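Local coordinates for putative sugar binding protein (Salmonella enterica subsp. enterica serovar Typhimurium, PDB 3KNZ) that probably binds phosphosugars or related carbohydrate derivatives through tandem SIS-type domains, though its ligand and any catalytic activity are not established, at residues A[82-85]-A[86-89]; A[186-189]-A[190-194]. All coordinates share one frame; numbering follows the deposited sequence.

Contact 1: residues A[82-85]-A[86-89]; sequences VCWP and FMLD
Phe86 lays its ring beside the indole of Trp84 just past the end of strand 80-83. The two planes are almost parallel, 6° apart, yet the rings meet rim to rim with centroids 5.9 Å apart, so neither covers the face of the other. CG of Phe86 sits between its own backbone N and carbonyl carbon (chi1 68°), a torsion that sets the ring alongside Trp84, pointing the same way, with CE2 3.5 Å from CB of Trp84. Met87, a selenomethionine, follows: its N donates to Trp84 O at 3.0 Å, the first bond of a short 3-10 turn, while its CB lies 4.1 Å from CB of Cys83. Leu88 N repeats the pattern with Pro85 O, 2.9 Å away, and its branch carbon CG rests 3.8 Å from SG of Cys83. Leu88 is also the centre of an inverse gamma turn, which leads to Asp89, the N-cap of helix 90-95, whose OD2 is hydrogen-bonded to Thr92 OG1. Phe86 meets Phe235 of the second subunit, Pro85 packs on helix 111-122, and Leu88 lies against strand 52-56, the neighbour of strand 80-83 in the parallel sheet.

Contact 2: residues A[186-189]-A[190-194]; sequences EQRR and SLLLR
Arg188 and Leu192 sit one turn apart near the start of the long alpha-helix 185-215, and their side chains cross obliquely on its surface. The arginine leaves the backbone with CG anti to N (chi1 175°) and then bends at chi2 (85°), beyond which the chain runs extended to the guanidinium. NE thus comes 4.1 Å from CD1 of Leu192, a loose van der Waals contact in which the methyl approaches the guanidinium at a slant. Leu192 turns the other way at its first torsion, with CG anti to the carbonyl carbon, and its CG lies 3.5 Å from Arg188 O.

The remaining side chains diverge around the helix. Leu191, the buried member, packs with Arg188 on Leu183 of the preceding loop and also reaches Phe324, whereas Arg189 and Leu193 lie on the exposed side. Gln187 is turned back toward the start of the helix, where its OE1 accepts from Asp184 N. At the far end Arg194 also rests on Phe324, and its NH1 forms salt bridges with Asp321 and Asp323, fastening this turn to a loop late in the chain.

What joins the two segments is therefore mainly the main chain, through successive i to i+4 bonds. Ser190 N meets Glu186 O at 2.8 Å, the most bent of the four at an N-H...O angle of 144°. Leu191 N reaches Gln187 O at 2.9 Å. Leu193 N donates to Arg189 O over 3.0 Å. The bond from Leu192 N to Arg188 O, also 3.0 Å long, runs nearly along the C=O axis.

Both contacts are local, but their settings differ. Contact 1 is partly buried and joins a strand end to a helix start within the SIS domain, at the interface with the second subunit; contact 2 is a surface contact inside one helix and meets no other chain of the assembly. Aromatic rings, a cysteine sulfur and aliphatic carbons carry much of the first, around a 3-10 turn with i to i+3 bonds. In the second, regular i to i+4 bonds dominate and charged side chains spread outward. The two share no helix or strand: their centres are 33 Å apart and their nearest atoms about 19 Å.

Contact 1: residues A[82-85]-A[86-89]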
loop_
_atom_site.group_PDB
_atom_site.type_symbol
_atom_site.label_atom_id
_atom_site.label_comp_id
_atom_site.label_asym_id
_atom_site.label_seq_id
_atom_site.Cartn_x
_atom_site.Cartn_y
_atom_site.Cartn_z
ATOM N N VAL A 82 6.062 6.493 3.491
ATOM C CA VAL A 82 6.542 5.160 3.108
ATOM C C VAL A 82 5.806 4.732 1.844
ATOM O O VAL A 82 4.585 4.586 1.853
ATOM C CB VAL A 82 6.300 4.091 4.169
ATOM C CG1 VAL A 82 6.805 2.757 3.653
ATOM C CG2 VAL A 82 6.982 4.457 5.484
ATOM N N CYS A 83 6.541 4.524 0.758
ATOM C CA CYS A 83 5.913 4.159 -0.504
ATOM C C CYS A 83 6.833 3.372 -1.418
ATOM O O CYS A 83 8.053 3.380 -1.251
ATOM C CB CYS A 83 5.527 5.418 -1.252
ATOM S SG CYS A 83 6.983 6.270 -1.823
ATOM N N TRP A 84 6.229 2.717 -2.407
ATOM C CA TRP A 84 6.976 1.963 -3.397
ATOM C C TRP A 84 7.607 2.948 -4.373
ATOM O O TRP A 84 7.041 4.008 -4.642
ATOM C CB TRP A 84 6.068 0.986 -4.139
ATOM C CG TRP A 84 5.340 0.079 -3.231
ATOM C CD1 TRP A 84 5.876 -0.899 -2.451
ATOM C CD2 TRP A 84 3.929 0.045 -3.013
ATOM N NE1 TRP A 84 4.886 -1.532 -1.742
ATOM C CE2 TRP A 84 3.679 -0.975 -2.073
ATOM C CE3 TRP A 84 2.853 0.788 -3.511
ATOM C CZ2 TRP A 84 2.394 -1.274 -1.618
ATOM C CZ3 TRP A 84 1.580 0.486 -3.066
ATOM C CH2 TRP A 84 1.361 -0.538 -2.125
ATOM N N PRO A 85 8.782 2.596 -4.911
ATOM C CA PRO A 85 9.513 3.494 -5.803
ATOM C C PRO A 85 8.707 4.087 -6.967
ATOM O O PRO A 85 8.888 5.262 -7.285
ATOM C CB PRO A 85 10.642 2.610 -6.335
ATOM C CG PRO A 85 10.821 1.550 -5.300
ATOM C CD PRO A 85 9.477 1.309 -4.715
ATOM N N PHE A 86 7.823 3.305 -7.587
ATOM C CA PHE A 86 7.076 3.798 -8.752
ATOM C C PHE A 86 6.133 4.943 -8.388
ATOM O O PHE A 86 5.763 5.742 -9.248
ATOM C CB PHE A 86 6.330 2.669 -9.485
ATOM C CG PHE A 86 5.189 2.071 -8.702
ATOM C CD1 PHE A 86 3.911 2.601 -8.791
ATOM C CD2 PHE A 86 5.394 0.968 -7.885
ATOM C CE1 PHE A 86 2.858 2.047 -8.065
ATOM C CE2 PHE A 86 4.354 0.406 -7.165
ATOM C CZ PHE A 86 3.085 0.945 -7.250
HETATM N N MSE A 87 5.757 5.022 -7.116
HETATM C CA MSE A 87 4.908 6.110 -6.627
HETATM C C MSE A 87 5.679 7.436 -6.617
HETATM O O MSE A 87 5.068 8.506 -6.666
HETATM C CB MSE A 87 4.408 5.821 -5.207
HETATM C CG MSE A 87 3.491 4.623 -5.081
HETATM SE SE MSE A 87 1.750 4.995 -5.827
HETATM C CE MSE A 87 1.050 6.206 -4.479
ATOM N N LEU A 88 7.009 7.368 -6.518
ATOM C CA LEU A 88 7.843 8.574 -6.535
ATOM C C LEU A 88 8.169 9.019 -7.960
ATOM O O LEU A 88 9.310 8.940 -8.405
ATOM C CB LEU A 88 9.140 8.362 -5.755
ATOM C CG LEU A 88 8.999 8.371 -4.246
ATOM C CD1 LEU A 88 10.352 8.079 -3.609
ATOM C CD2 LEU A 88 8.443 9.727 -3.798
ATOM N N ASP A 89 7.153 9.489 -8.670
ATOM C CA ASP A 89 7.340 9.967 -10.027
ATOM C C ASP A 89 7.838 11.409 -10.001
ATOM O O ASP A 89 7.914 12.032 -8.940
ATOM C CB ASP A 89 6.033 9.835 -10.816
ATOM C CG ASP A 89 4.853 10.475 -10.107
ATOM O OD1 ASP A 89 3.750 9.899 -10.165
ATOM O OD2 ASP A 89 5.024 11.533 -9.470
#

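Contact 2: residues A[186-189]-A[190-194]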
loop_
_atom_site.group_PDB
_atom_site.type_symbol
_atom_site.label_atom_id
_atom_site.label_comp_id
_atom_site.label_asym_id
_atom_site.label_seq_id
_atom_site.Cartn_x
_atom_site.Cartn_y
_atom_site.Cartn_z
ATOM N N GLU A 186 19.924 11.355 29.069
ATOM C CA GLU A 186 19.020 10.448 29.772
ATOM C C GLU A 186 18.046 9.737 28.842
ATOM O O GLU A 186 17.804 8.545 28.993
ATOM C CB GLU A 186 18.227 11.177 30.842
ATOM C CG GLU A 186 19.050 11.651 31.980
ATOM C CD GLU A 186 18.209 11.923 33.195
ATOM O OE1 GLU A 186 18.616 12.777 34.008
ATOM O OE2 GLU A 186 17.137 11.284 33.330
ATOM N N GLN A 187 17.471 10.492 27.913
ATOM C CA GLN A 187 16.542 9.948 26.932
ATOM C C GLN A 187 17.273 8.945 26.048
ATOM O O GLN A 187 16.787 7.845 25.793
ATOM C CB GLN A 187 15.966 11.075 26.079
ATOM C CG GLN A 187 15.093 12.038 26.852
ATOM C CD GLN A 187 14.623 13.198 26.005
ATOM O OE1 GLN A 187 15.419 13.865 25.337
ATOM N NE2 GLN A 187 13.324 13.460 26.041
ATOM N N ARG A 188 18.446 9.345 25.580
ATOM C CA ARG A 188 19.284 8.479 24.776
ATOM C C ARG A 188 19.522 7.172 25.537
ATOM O O ARG A 188 19.204 6.085 25.053
ATOM C CB ARG A 188 20.615 9.192 24.497
ATOM C CG ARG A 188 21.677 8.385 23.755
ATOM C CD ARG A 188 21.529 8.432 22.263
ATOM N NE ARG A 188 22.523 7.578 21.616
ATOM C CZ ARG A 188 22.620 7.396 20.300
ATOM N NH1 ARG A 188 21.795 8.024 19.470
ATOM N NH2 ARG A 188 23.548 6.586 19.810
ATOM N N ARG A 189 20.059 7.289 26.746
ATOM C CA ARG A 189 20.392 6.120 27.549
ATOM C C ARG A 189 19.173 5.250 27.811
ATOM O O ARG A 189 19.274 4.025 27.828
ATOM C CB ARG A 189 21.037 6.537 28.875
ATOM C CG ARG A 189 21.649 5.371 29.652
ATOM C CD ARG A 189 22.329 5.817 30.946
ATOM N NE ARG A 189 21.390 6.468 31.863
ATOM C CZ ARG A 189 21.667 6.833 33.114
ATOM N NH1 ARG A 189 22.862 6.605 33.653
ATOM N NH2 ARG A 189 20.724 7.421 33.832
ATOM N N SER A 190 18.026 5.890 28.001
ATOM C CA SER A 190 16.782 5.187 28.280
ATOM C C SER A 190 16.299 4.388 27.071
ATOM O O SER A 190 15.865 3.242 27.205
ATOM C CB SER A 190 15.699 6.175 28.713
ATOM O OG SER A 190 14.507 5.494 29.057
ATOM N N LEU A 191 16.361 5.000 25.893
ATOM C CA LEU A 191 15.954 4.317 24.667
ATOM C C LEU A 191 16.864 3.114 24.394
ATOM O O LEU A 191 16.395 2.066 23.952
ATOM C CB LEU A 191 15.933 5.299 23.482
ATOM C CG LEU A 191 14.738 6.267 23.470
ATOM C CD1 LEU A 191 14.991 7.530 22.661
ATOM C CD2 LEU A 191 13.487 5.534 22.974
ATOM N N LEU A 192 18.157 3.255 24.684
ATOM C CA LEU A 192 19.095 2.156 24.466
ATOM C C LEU A 192 18.819 1.025 25.462
ATOM O O LEU A 192 18.847 -0.147 25.077
ATOM C CB LEU A 192 20.556 2.635 24.510
ATOM C CG LEU A 192 20.974 3.583 23.367
ATOM C CD1 LEU A 192 22.441 3.983 23.497
ATOM C CD2 LEU A 192 20.718 2.980 21.982
ATOM N N LEU A 193 18.556 1.366 26.727
ATOM C CA LEU A 193 18.156 0.358 27.723
ATOM C C LEU A 193 17.004 -0.476 27.182
ATOM O O LEU A 193 17.061 -1.710 27.152
ATOM C CB LEU A 193 17.677 1.009 29.021
ATOM C CG LEU A 193 18.581 1.027 30.241
ATOM C CD1 LEU A 193 18.086 2.008 31.313
ATOM C CD2 LEU A 193 18.636 -0.379 30.788
ATOM N N ARG A 194 15.948 0.214 26.768
ATOM C CA ARG A 194 14.761 -0.444 26.258
ATOM C C ARG A 194 15.075 -1.367 25.086
ATOM O O ARG A 194 14.645 -2.520 25.076
ATOM C CB ARG A 194 13.693 0.586 25.885
ATOM C CG ARG A 194 13.079 1.283 27.102
ATOM C CD ARG A 194 11.710 1.829 26.761
ATOM N NE ARG A 194 11.731 3.136 26.124
ATOM C CZ ARG A 194 10.853 3.546 25.212
ATOM N NH1 ARG A 194 9.926 2.724 24.726
ATOM N NH2 ARG A 194 10.956 4.772 24.728
#